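Local coordinates for protein HD superfamily hydrolase (Clostridium acetobutylicum ATCC 824, PDB 3CCG) that probably hydrolyses diadenosine tetraphosphate symmetrically to two ADP, as an iron-binding, all-helical phosphohydrolase of the HD superfamily, at residues Y21-G26 with Y131-R136; D29-L34 with Y127-I132; L106-F111 with S120-I125. All coordinates share one frame; numbering follows the deposited sequence.

Interaction 1: residues Y21-G26 with Y131-R136; sequences YKHSLG and YIEPGR. With FE (Fe (III) ion), chain C; PO4 (phosphate ion), chain D.
H23 and E133 form a histidine-carboxylate hydrogen bond behind an iron(III) ion. The bond joins helix 5-38 to the turn that follows helix 121-132. H23 ND1 donates to E133 OE2 at 2.8 Å, with an N-H...O angle of 159°. The oxygen lies close to the plane of the imidazole, at its edge. H23 ND1 meets OE2 from above the carboxylate plane; ring and carboxylate planes are 58° apart. Through its other ring nitrogen, NE2, H23 binds the iron at 2.3 Å. The ring is therefore gripped at both nitrogens, which fixes its rotation, and the carboxylate would tend to polarise it.

E133 is itself held as a second-shell residue. Its CG sits between the backbone N and the carbonyl carbon (chi1 61°) and the chain bends at chi2. The bend sets the carboxylate between the turn and helix 5-38, with OE1 on G135 N and OE2 on H23. G135 N donates to E133 OE1 at 2.8 Å, inside a type I turn from E133 to R136. Water 1 also donates to OE1. E133 CB packs on G26 O at 3.7 Å, and E133 OE1 lies 3.9 Å from G26 CA, on the side where a side chain would point.

R136 brings NH2 to 3.6 Å from H23 CE1. The same NH2 makes a weak hydrogen bond to phosphate O4, an oxygen that also binds the iron. R136 NE hydrogen-bonds to D130 O. H52, D53 and D130 complete the protein ligands of this iron, with H23 as the first histidine of the HD-domain metal site.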
loop_
_atom_site.group_PDB
_atom_site.type_symbol
_atom_site.label_atom_id
_atom_site.label_comp_id
_atom_site.label_asym_id
_atom_site.label_seq_id
_atom_site.Cartn_x
_atom_site.Cartn_y
_atom_site.Cartn_z
ATOM N N TYR A 21 2.274 27.167 15.001
ATOM C CA TYR A 21 1.540 27.270 16.249
ATOM C C TYR A 21 0.092 27.673 15.964
ATOM O O TYR A 21 -0.859 27.078 16.487
ATOM C CB TYR A 21 2.193 28.254 17.232
ATOM C CG TYR A 21 1.366 28.510 18.461
ATOM C CD1 TYR A 21 1.228 27.553 19.438
ATOM C CD2 TYR A 21 0.710 29.727 18.652
ATOM C CE1 TYR A 21 0.462 27.773 20.560
ATOM C CE2 TYR A 21 -0.058 29.942 19.763
ATOM C CZ TYR A 21 -0.179 28.973 20.708
ATOM O OH TYR A 21 -0.932 29.166 21.820
ATOM N N LYS A 22 -0.088 28.644 15.075
ATOM C CA LYS A 22 -1.451 29.041 14.692
ATOM C C LYS A 22 -2.208 27.858 14.074
ATOM O O LYS A 22 -3.372 27.650 14.392
ATOM C CB LYS A 22 -1.462 30.259 13.753
ATOM C CG LYS A 22 -2.865 30.729 13.367
ATOM N N HIS A 23 -1.548 27.109 13.186
ATOM C CA HIS A 23 -2.115 25.851 12.593
ATOM C C HIS A 23 -2.604 24.939 13.706
ATOM O O HIS A 23 -3.702 24.401 13.652
ATOM C CB HIS A 23 -1.094 25.111 11.655
ATOM C CG HIS A 23 -1.337 23.624 11.427
ATOM N ND1 HIS A 23 -2.312 23.114 10.586
ATOM C CD2 HIS A 23 -0.605 22.545 11.834
ATOM C CE1 HIS A 23 -2.234 21.787 10.572
ATOM N NE2 HIS A 23 -1.196 21.413 11.313
ATOM N N SER A 24 -1.760 24.777 14.720
ATOM C CA SER A 24 -2.081 23.876 15.844
ATOM C C SER A 24 -3.302 24.340 16.615
ATOM O O SER A 24 -4.130 23.523 17.018
ATOM C CB SER A 24 -0.891 23.718 16.760
ATOM O OG SER A 24 0.256 23.170 16.068
ATOM N N LEU A 25 -3.440 25.639 16.812
ATOM C CA LEU A 25 -4.662 26.150 17.482
ATOM C C LEU A 25 -5.862 25.878 16.598
ATOM O O LEU A 25 -6.953 25.562 17.050
ATOM C CB LEU A 25 -4.588 27.648 17.778
ATOM C CG LEU A 25 -3.552 28.077 18.813
ATOM C CD1 LEU A 25 -3.461 29.631 19.005
ATOM C CD2 LEU A 25 -3.829 27.420 20.138
ATOM N N GLY A 26 -5.679 25.974 15.289
ATOM C CA GLY A 26 -6.763 25.654 14.381
ATOM C C GLY A 26 -7.170 24.198 14.479
ATOM O O GLY A 26 -8.348 23.850 14.482
ATOM N N TYR A 131 -6.381 18.349 8.098
ATOM C CA TYR A 131 -6.769 18.680 6.717
ATOM C C TYR A 131 -7.820 19.773 6.569
ATOM O O TYR A 131 -7.822 20.508 5.604
ATOM C CB TYR A 131 -7.287 17.411 6.002
ATOM C CG TYR A 131 -6.192 16.446 5.659
ATOM C CD1 TYR A 131 -5.751 15.488 6.573
ATOM C CD2 TYR A 131 -5.557 16.517 4.437
ATOM C CE1 TYR A 131 -4.707 14.624 6.254
ATOM C CE2 TYR A 131 -4.514 15.678 4.127
ATOM C CZ TYR A 131 -4.099 14.726 5.028
ATOM O OH TYR A 131 -3.046 13.888 4.676
ATOM N N ILE A 132 -8.738 19.862 7.515
ATOM C CA ILE A 132 -9.871 20.759 7.337
ATOM C C ILE A 132 -9.902 22.012 8.249
ATOM O O ILE A 132 -10.882 22.776 8.207
ATOM C CB ILE A 132 -11.200 19.956 7.506
ATOM C CG1 ILE A 132 -11.390 19.450 8.933
ATOM C CG2 ILE A 132 -11.288 18.785 6.475
ATOM C CD1 ILE A 132 -12.760 18.960 9.291
ATOM N N GLU A 133 -8.864 22.204 9.076
ATOM C CA GLU A 133 -8.788 23.356 9.978
ATOM C C GLU A 133 -8.873 24.602 9.112
ATOM O O GLU A 133 -8.439 24.599 7.954
ATOM C CB GLU A 133 -7.574 23.313 10.925
ATOM C CG GLU A 133 -6.242 23.318 10.246
ATOM C CD GLU A 133 -5.627 24.702 10.168
ATOM O OE1 GLU A 133 -6.334 25.683 10.555
ATOM O OE2 GLU A 133 -4.436 24.787 9.731
ATOM N N PRO A 134 -9.475 25.650 9.663
ATOM C CA PRO A 134 -9.875 26.842 8.892
ATOM C C PRO A 134 -8.768 27.524 8.141
ATOM O O PRO A 134 -9.039 28.190 7.145
ATOM C CB PRO A 134 -10.430 27.782 9.966
ATOM C CG PRO A 134 -10.763 26.931 11.103
ATOM C CD PRO A 134 -9.916 25.713 11.062
ATOM N N GLY A 135 -7.558 27.382 8.628
ATOM C CA GLY A 135 -6.401 27.992 8.015
ATOM C C GLY A 135 -5.953 27.271 6.766
ATOM O O GLY A 135 -5.056 27.733 6.083
ATOM N N ARG A 136 -6.582 26.145 6.452
ATOM C CA ARG A 136 -6.212 25.421 5.232
ATOM C C ARG A 136 -7.053 25.819 4.019
ATOM O O ARG A 136 -8.230 26.140 4.108
ATOM C CB ARG A 136 -6.251 23.927 5.420
ATOM C CG ARG A 136 -5.075 23.500 6.258
ATOM C CD ARG A 136 -4.639 22.127 5.917
ATOM N NE ARG A 136 -3.496 21.704 6.705
ATOM C CZ ARG A 136 -2.236 21.867 6.321
ATOM N NH1 ARG A 136 -1.975 22.469 5.149
ATOM N NH2 ARG A 136 -1.249 21.419 7.079
HETATM FE FE FE C . -0.594 19.224 11.402
HETATM P P PO4 D . 1.277 18.703 8.824
HETATM O O1 PO4 D . 2.202 18.206 10.039
HETATM O O2 PO4 D . 0.373 17.625 8.186
HETATM O O3 PO4 D . 2.163 19.404 7.797
HETATM O O4 PO4 D . 0.319 19.720 9.286
HETATM O O HOH W 1 -5.343 27.935 11.676
HETATM O O HOH W 2 -0.259 17.545 11.385
#

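Interaction 2: residues D29-L34 with Y127-I132; sequences DTAVRL and YIADYI. With FE (Fe (III) ion), chain C.
I132, A129 and T30 have the most surface buried where helix 5-38 crosses helix 121-132. The short axes of residues 29-34 and 127-132 approach to 8.9 Å, and their directions differ by 122°. The closest backbone approach is at T30 and A129, whose CA atoms are 5.7 Å apart.

T30 meets its neighbours through its methyl. CG2 is anti to the backbone N and touches A129 CB at 3.8 Å and I132 CG1 at the same distance. The hydroxyl takes the other branch and hydrogen-bonds to G26 O, one turn back in its own helix. The polar end of this buried threonine is thus satisfied within the helix, and the carbon end faces the partner. A129 CB also lies against the backbone of A31, 4.1 Å from its N. The small alanines suit this close backbone approach.

I132 reaches across with its longer branch. CD1 meets L34 CD1 tip to tip at 4.0 Å. L34 CD1 also crosses I128 CG2 at about a right angle, at 3.6 Å. At the outer margin, I132 CD1 sits at the edge of the R33 guanidinium, near NH2. Water 3 accepts from R33 NH2 and donates to I132 O, so it bridges the two helices. R33 NH1 forms a salt bridge with D149 of helix 141-150. L144 and A148 of that helix pack on I132.

D130 points from helix 121-132 away from this interface. Its OD1 binds iron(III) at 2.2 Å, together with H23, H52 and D53. An apolar helix crossing thus backs the helix that carries the final aspartate of the H...HD...D metal site, the signature of the HD domain.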
loop_
_atom_site.group_PDB
_atom_site.type_symbol
_atom_site.label_atom_id
_atom_site.label_comp_id
_atom_site.label_asym_id
_atom_site.label_seq_id
_atom_site.Cartn_x
_atom_site.Cartn_y
_atom_site.Cartn_z
ATOM N N ASP A 29 -9.093 23.719 17.753
ATOM C CA ASP A 29 -10.484 24.208 17.656
ATOM C C ASP A 29 -11.355 23.268 16.792
ATOM O O ASP A 29 -12.512 23.018 17.079
ATOM C CB ASP A 29 -10.541 25.607 17.074
ATOM C CG ASP A 29 -10.053 26.676 18.032
ATOM O OD1 ASP A 29 -10.051 26.472 19.256
ATOM O OD2 ASP A 29 -9.680 27.724 17.476
ATOM N N THR A 30 -10.803 22.839 15.668
ATOM C CA THR A 30 -11.518 21.947 14.777
ATOM C C THR A 30 -11.822 20.605 15.419
ATOM O O THR A 30 -12.930 20.050 15.293
ATOM C CB THR A 30 -10.719 21.731 13.467
ATOM O OG1 THR A 30 -10.529 22.988 12.820
ATOM C CG2 THR A 30 -11.435 20.745 12.530
ATOM N N ALA A 31 -10.833 20.055 16.126
ATOM C CA ALA A 31 -11.006 18.801 16.853
ATOM C C ALA A 31 -12.126 18.947 17.876
ATOM O O ALA A 31 -12.937 18.077 18.034
ATOM C CB ALA A 31 -9.700 18.375 17.559
ATOM N N VAL A 32 -12.151 20.088 18.567
ATOM C CA VAL A 32 -13.197 20.322 19.557
ATOM C C VAL A 32 -14.559 20.392 18.889
ATOM O O VAL A 32 -15.527 19.819 19.394
ATOM C CB VAL A 32 -12.865 21.575 20.388
ATOM C CG1 VAL A 32 -14.081 22.031 21.257
ATOM C CG2 VAL A 32 -11.674 21.313 21.283
ATOM N N ARG A 33 -14.616 21.074 17.747
ATOM C CA ARG A 33 -15.885 21.208 16.999
ATOM C C ARG A 33 -16.405 19.815 16.569
ATOM O O ARG A 33 -17.570 19.411 16.783
ATOM C CB ARG A 33 -15.702 22.132 15.806
ATOM C CG ARG A 33 -16.989 22.395 15.012
ATOM C CD ARG A 33 -16.775 23.327 13.867
ATOM N NE ARG A 33 -15.815 22.817 12.889
ATOM C CZ ARG A 33 -16.105 21.919 11.966
ATOM N NH1 ARG A 33 -17.306 21.378 11.915
ATOM N NH2 ARG A 33 -15.160 21.532 11.118
ATOM N N LEU A 34 -15.487 18.994 16.036
ATOM C CA LEU A 34 -15.881 17.686 15.572
ATOM C C LEU A 34 -16.275 16.786 16.739
ATOM O O LEU A 34 -17.133 15.909 16.637
ATOM C CB LEU A 34 -14.759 17.056 14.720
ATOM C CG LEU A 34 -14.477 17.674 13.374
ATOM C CD1 LEU A 34 -13.202 17.066 12.760
ATOM C CD2 LEU A 34 -15.659 17.493 12.388
ATOM N N TYR A 127 -6.786 13.207 12.917
ATOM C CA TYR A 127 -6.302 13.017 11.558
ATOM C C TYR A 127 -6.990 13.979 10.554
ATOM O O TYR A 127 -6.337 14.680 9.774
ATOM C CB TYR A 127 -6.457 11.538 11.132
ATOM C CG TYR A 127 -6.118 11.303 9.670
ATOM C CD1 TYR A 127 -7.057 11.594 8.715
ATOM C CD2 TYR A 127 -4.849 10.921 9.258
ATOM C CE1 TYR A 127 -6.800 11.457 7.395
ATOM C CE2 TYR A 127 -4.562 10.793 7.905
ATOM C CZ TYR A 127 -5.547 11.098 6.986
ATOM O OH TYR A 127 -5.378 10.956 5.603
ATOM N N ILE A 128 -8.315 14.022 10.600
ATOM C CA ILE A 128 -9.021 14.845 9.619
ATOM C C ILE A 128 -8.949 16.339 9.934
ATOM O O ILE A 128 -8.902 17.179 9.029
ATOM C CB ILE A 128 -10.479 14.348 9.439
ATOM C CG1 ILE A 128 -10.963 14.696 8.023
ATOM C CG2 ILE A 128 -11.378 14.853 10.529
ATOM C CD1 ILE A 128 -10.299 13.825 6.904
ATOM N N ALA A 129 -8.873 16.651 11.223
ATOM C CA ALA A 129 -8.785 18.061 11.642
ATOM C C ALA A 129 -7.593 18.738 11.044
ATOM O O ALA A 129 -7.674 19.909 10.645
ATOM C CB ALA A 129 -8.744 18.187 13.185
ATOM N N ASP A 130 -6.503 17.987 10.886
ATOM C CA ASP A 130 -5.315 18.555 10.289
ATOM C C ASP A 130 -5.566 19.085 8.844
ATOM O O ASP A 130 -5.060 20.131 8.450
ATOM C CB ASP A 130 -4.220 17.491 10.303
ATOM C CG ASP A 130 -2.868 18.064 10.002
ATOM O OD1 ASP A 130 -2.567 19.133 10.522
ATOM O OD2 ASP A 130 -2.094 17.401 9.297
ATOM N N TYR A 131 -6.381 18.349 8.098
ATOM C CA TYR A 131 -6.769 18.680 6.717
ATOM C C TYR A 131 -7.820 19.773 6.569
ATOM O O TYR A 131 -7.822 20.508 5.604
ATOM C CB TYR A 131 -7.287 17.411 6.002
ATOM C CG TYR A 131 -6.192 16.446 5.659
ATOM C CD1 TYR A 131 -5.751 15.488 6.573
ATOM C CD2 TYR A 131 -5.557 16.517 4.437
ATOM C CE1 TYR A 131 -4.707 14.624 6.254
ATOM C CE2 TYR A 131 -4.514 15.678 4.127
ATOM C CZ TYR A 131 -4.099 14.726 5.028
ATOM O OH TYR A 131 -3.046 13.888 4.676
ATOM N N ILE A 132 -8.738 19.862 7.515
ATOM C CA ILE A 132 -9.871 20.759 7.337
ATOM C C ILE A 132 -9.902 22.012 8.249
ATOM O O ILE A 132 -10.882 22.776 8.207
ATOM C CB ILE A 132 -11.200 19.956 7.506
ATOM C CG1 ILE A 132 -11.390 19.450 8.933
ATOM C CG2 ILE A 132 -11.288 18.785 6.475
ATOM C CD1 ILE A 132 -12.760 18.960 9.291
HETATM FE FE FE C . -0.594 19.224 11.402
HETATM O O HOH W 3 -12.917 23.208 9.898
HETATM O O HOH W 2 -0.259 17.545 11.385
#

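Interaction 3: residues L106-F111 with S120-I125; sequences LNAIEF and SLLEKI
E123 lies against the end of helix 103-110, touching A108 and N107 of the helix and F111 just after it, while with S120 it closes a capping box at the start of helix 121-132. The short axes of the two helical segments approach to 8.3 Å at an angle of 35°. The backbones come close at A108 and E123, where the CA atoms are 4.0 Å apart.

The first shell is mostly aliphatic. E123 CG rests on A108 CA at 3.8 Å. L122 brings its CG to 3.9 Å from A108 CB. Further out, the E123 carboxylate carbon packs on N107 CB. E123 OE1 comes to F111 CD2, with side chain and ring lying side by side and pointing the same way.

Two waters join the segments. Water 5 donates to A108 O and to E123 O, linking the two backbones. Water 4 accepts from N107 ND2 and donates to E123 OE2. N107 OD1 is bonded to R91 of helix 87-98.

The carboxylate is positioned by several partners. E123 OE1 forms a salt bridge with R116 of the connecting loop, which would help to offset its negative charge in this buried setting. CG lies beside the backbone N (chi1 -73°) and the chain runs on extended, bringing OE2 to S120 N. S120 OG also hydrogen-bonds to D104, near the start of helix 103-110. In the capping box, E123 N donates to S120 OG at 3.0 Å, and S120 N returns a nearly straight bond of 3.0 Å to E123 OE2, entering from well above the carboxylate plane.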
loop_
_atom_site.group_PDB
_atom_site.type_symbol
_atom_site.label_atom_id
_atom_site.label_comp_id
_atom_site.label_asym_id
_atom_site.label_seq_id
_atom_site.Cartn_x
_atom_site.Cartn_y
_atom_site.Cartn_z
ATOM N N LEU A 106 -2.584 9.824 23.085
ATOM C CA LEU A 106 -1.264 9.486 22.550
ATOM C C LEU A 106 -1.404 8.790 21.175
ATOM O O LEU A 106 -0.617 9.074 20.256
ATOM C CB LEU A 106 -0.498 8.626 23.557
ATOM C CG LEU A 106 -0.156 9.331 24.850
ATOM C CD1 LEU A 106 0.469 8.289 25.825
ATOM C CD2 LEU A 106 0.757 10.541 24.632
ATOM N N ASN A 107 -2.346 7.858 21.034
ATOM C CA ASN A 107 -2.560 7.222 19.738
ATOM C C ASN A 107 -2.947 8.255 18.645
ATOM O O ASN A 107 -2.493 8.186 17.486
ATOM C CB ASN A 107 -3.661 6.149 19.777
ATOM C CG ASN A 107 -3.205 4.890 20.478
ATOM O OD1 ASN A 107 -2.013 4.592 20.527
ATOM N ND2 ASN A 107 -4.169 4.148 21.055
ATOM N N ALA A 108 -3.833 9.185 18.990
ATOM C CA ALA A 108 -4.295 10.179 18.040
ATOM C C ALA A 108 -3.099 11.010 17.527
ATOM O O ALA A 108 -3.033 11.357 16.366
ATOM C CB ALA A 108 -5.339 11.055 18.683
ATOM N N ILE A 109 -2.169 11.352 18.416
ATOM C CA ILE A 109 -0.973 12.082 18.020
ATOM C C ILE A 109 -0.085 11.162 17.151
ATOM O O ILE A 109 0.330 11.528 16.058
ATOM C CB ILE A 109 -0.187 12.527 19.246
ATOM C CG1 ILE A 109 -1.011 13.457 20.147
ATOM C CG2 ILE A 109 1.092 13.190 18.853
ATOM C CD1 ILE A 109 -0.351 13.692 21.540
ATOM N N GLU A 110 0.167 9.954 17.632
ATOM C CA GLU A 110 1.041 9.037 16.917
ATOM C C GLU A 110 0.621 8.804 15.463
ATOM O O GLU A 110 1.489 8.748 14.582
ATOM C CB GLU A 110 1.103 7.687 17.594
ATOM C CG GLU A 110 1.949 6.657 16.897
ATOM C CD GLU A 110 2.172 5.394 17.723
ATOM O OE1 GLU A 110 1.586 5.223 18.788
ATOM O OE2 GLU A 110 2.886 4.521 17.196
ATOM N N PHE A 111 -0.658 8.587 15.235
ATOM C CA PHE A 111 -1.129 8.149 13.911
ATOM C C PHE A 111 -1.755 9.225 13.072
ATOM O O PHE A 111 -2.350 8.975 11.999
ATOM C CB PHE A 111 -2.077 6.935 14.049
ATOM C CG PHE A 111 -1.396 5.730 14.619
ATOM C CD1 PHE A 111 -0.485 5.034 13.874
ATOM C CD2 PHE A 111 -1.577 5.347 15.943
ATOM C CE1 PHE A 111 0.144 3.940 14.397
ATOM C CE2 PHE A 111 -0.936 4.249 16.469
ATOM C CZ PHE A 111 -0.059 3.574 15.698
ATOM N N SER A 120 -9.582 4.875 16.613
ATOM C CA SER A 120 -10.614 5.356 17.494
ATOM C C SER A 120 -11.248 6.604 16.880
ATOM O O SER A 120 -10.697 7.273 16.000
ATOM C CB SER A 120 -10.020 5.684 18.867
ATOM O OG SER A 120 -9.306 6.921 18.810
ATOM N N LEU A 121 -12.402 6.969 17.428
ATOM C CA LEU A 121 -13.066 8.166 17.038
ATOM C C LEU A 121 -12.110 9.371 17.215
ATOM O O LEU A 121 -12.032 10.216 16.315
ATOM C CB LEU A 121 -14.347 8.327 17.863
ATOM C CG LEU A 121 -15.071 9.637 17.624
ATOM C CD1 LEU A 121 -15.429 9.907 16.153
ATOM C CD2 LEU A 121 -16.303 9.708 18.549
ATOM N N LEU A 122 -11.372 9.427 18.334
ATOM C CA LEU A 122 -10.441 10.563 18.576
ATOM C C LEU A 122 -9.332 10.568 17.509
ATOM O O LEU A 122 -9.005 11.610 16.967
ATOM C CB LEU A 122 -9.863 10.522 19.965
ATOM C CG LEU A 122 -8.880 11.657 20.319
ATOM C CD1 LEU A 122 -9.681 13.012 20.330
ATOM C CD2 LEU A 122 -8.172 11.324 21.642
ATOM N N GLU A 123 -8.782 9.396 17.212
ATOM C CA GLU A 123 -7.744 9.315 16.188
ATOM C C GLU A 123 -8.245 9.860 14.847
ATOM O O GLU A 123 -7.552 10.609 14.159
ATOM C CB GLU A 123 -7.301 7.873 15.992
ATOM C CG GLU A 123 -6.468 7.281 17.056
ATOM C CD GLU A 123 -6.191 5.811 16.829
ATOM O OE1 GLU A 123 -5.474 5.531 15.834
ATOM O OE2 GLU A 123 -6.705 4.953 17.582
ATOM N N LYS A 124 -9.491 9.502 14.473
ATOM C CA LYS A 124 -10.066 9.958 13.239
ATOM C C LYS A 124 -10.233 11.504 13.204
ATOM O O LYS A 124 -9.986 12.165 12.222
ATOM C CB LYS A 124 -11.392 9.287 12.931
ATOM C CG LYS A 124 -11.297 7.781 12.833
ATOM C CD LYS A 124 -12.652 7.159 12.525
ATOM C CE LYS A 124 -12.525 5.649 12.370
ATOM N NZ LYS A 124 -13.877 4.990 12.224
ATOM N N ILE A 125 -10.775 12.022 14.322
ATOM C CA ILE A 125 -10.999 13.460 14.471
ATOM C C ILE A 125 -9.669 14.252 14.303
ATOM O O ILE A 125 -9.610 15.273 13.585
ATOM C CB ILE A 125 -11.668 13.744 15.826
ATOM C CG1 ILE A 125 -13.126 13.272 15.786
ATOM C CG2 ILE A 125 -11.598 15.223 16.118
ATOM C CD1 ILE A 125 -13.912 13.424 17.114
HETATM O O HOH W 4 -6.865 5.161 20.331
HETATM O O HOH W 5 -4.684 10.141 14.411
#

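Overall arrangement
Helix 121-132 and its exit turn link all three contacts. Interaction 3 lies at the start of the helix, interaction 2 along its second half and interaction 1 on the turn that follows it. Interactions 1 and 2 have centres 8 Å apart and share Y131, I132 and helix 5-38. They also supply H23 and D130 to the same iron, and P134 CD packs on T30 OG1 at 3.3 Å between them. Interaction 3 is nested in the chain loop that the other two close. Its centre is 11 Å from that of interaction 2, and I125 CG2 touches L34 CB at 3.9 Å. It stays further from the metals, with the F111 side chain about 11 Å from a bound iron.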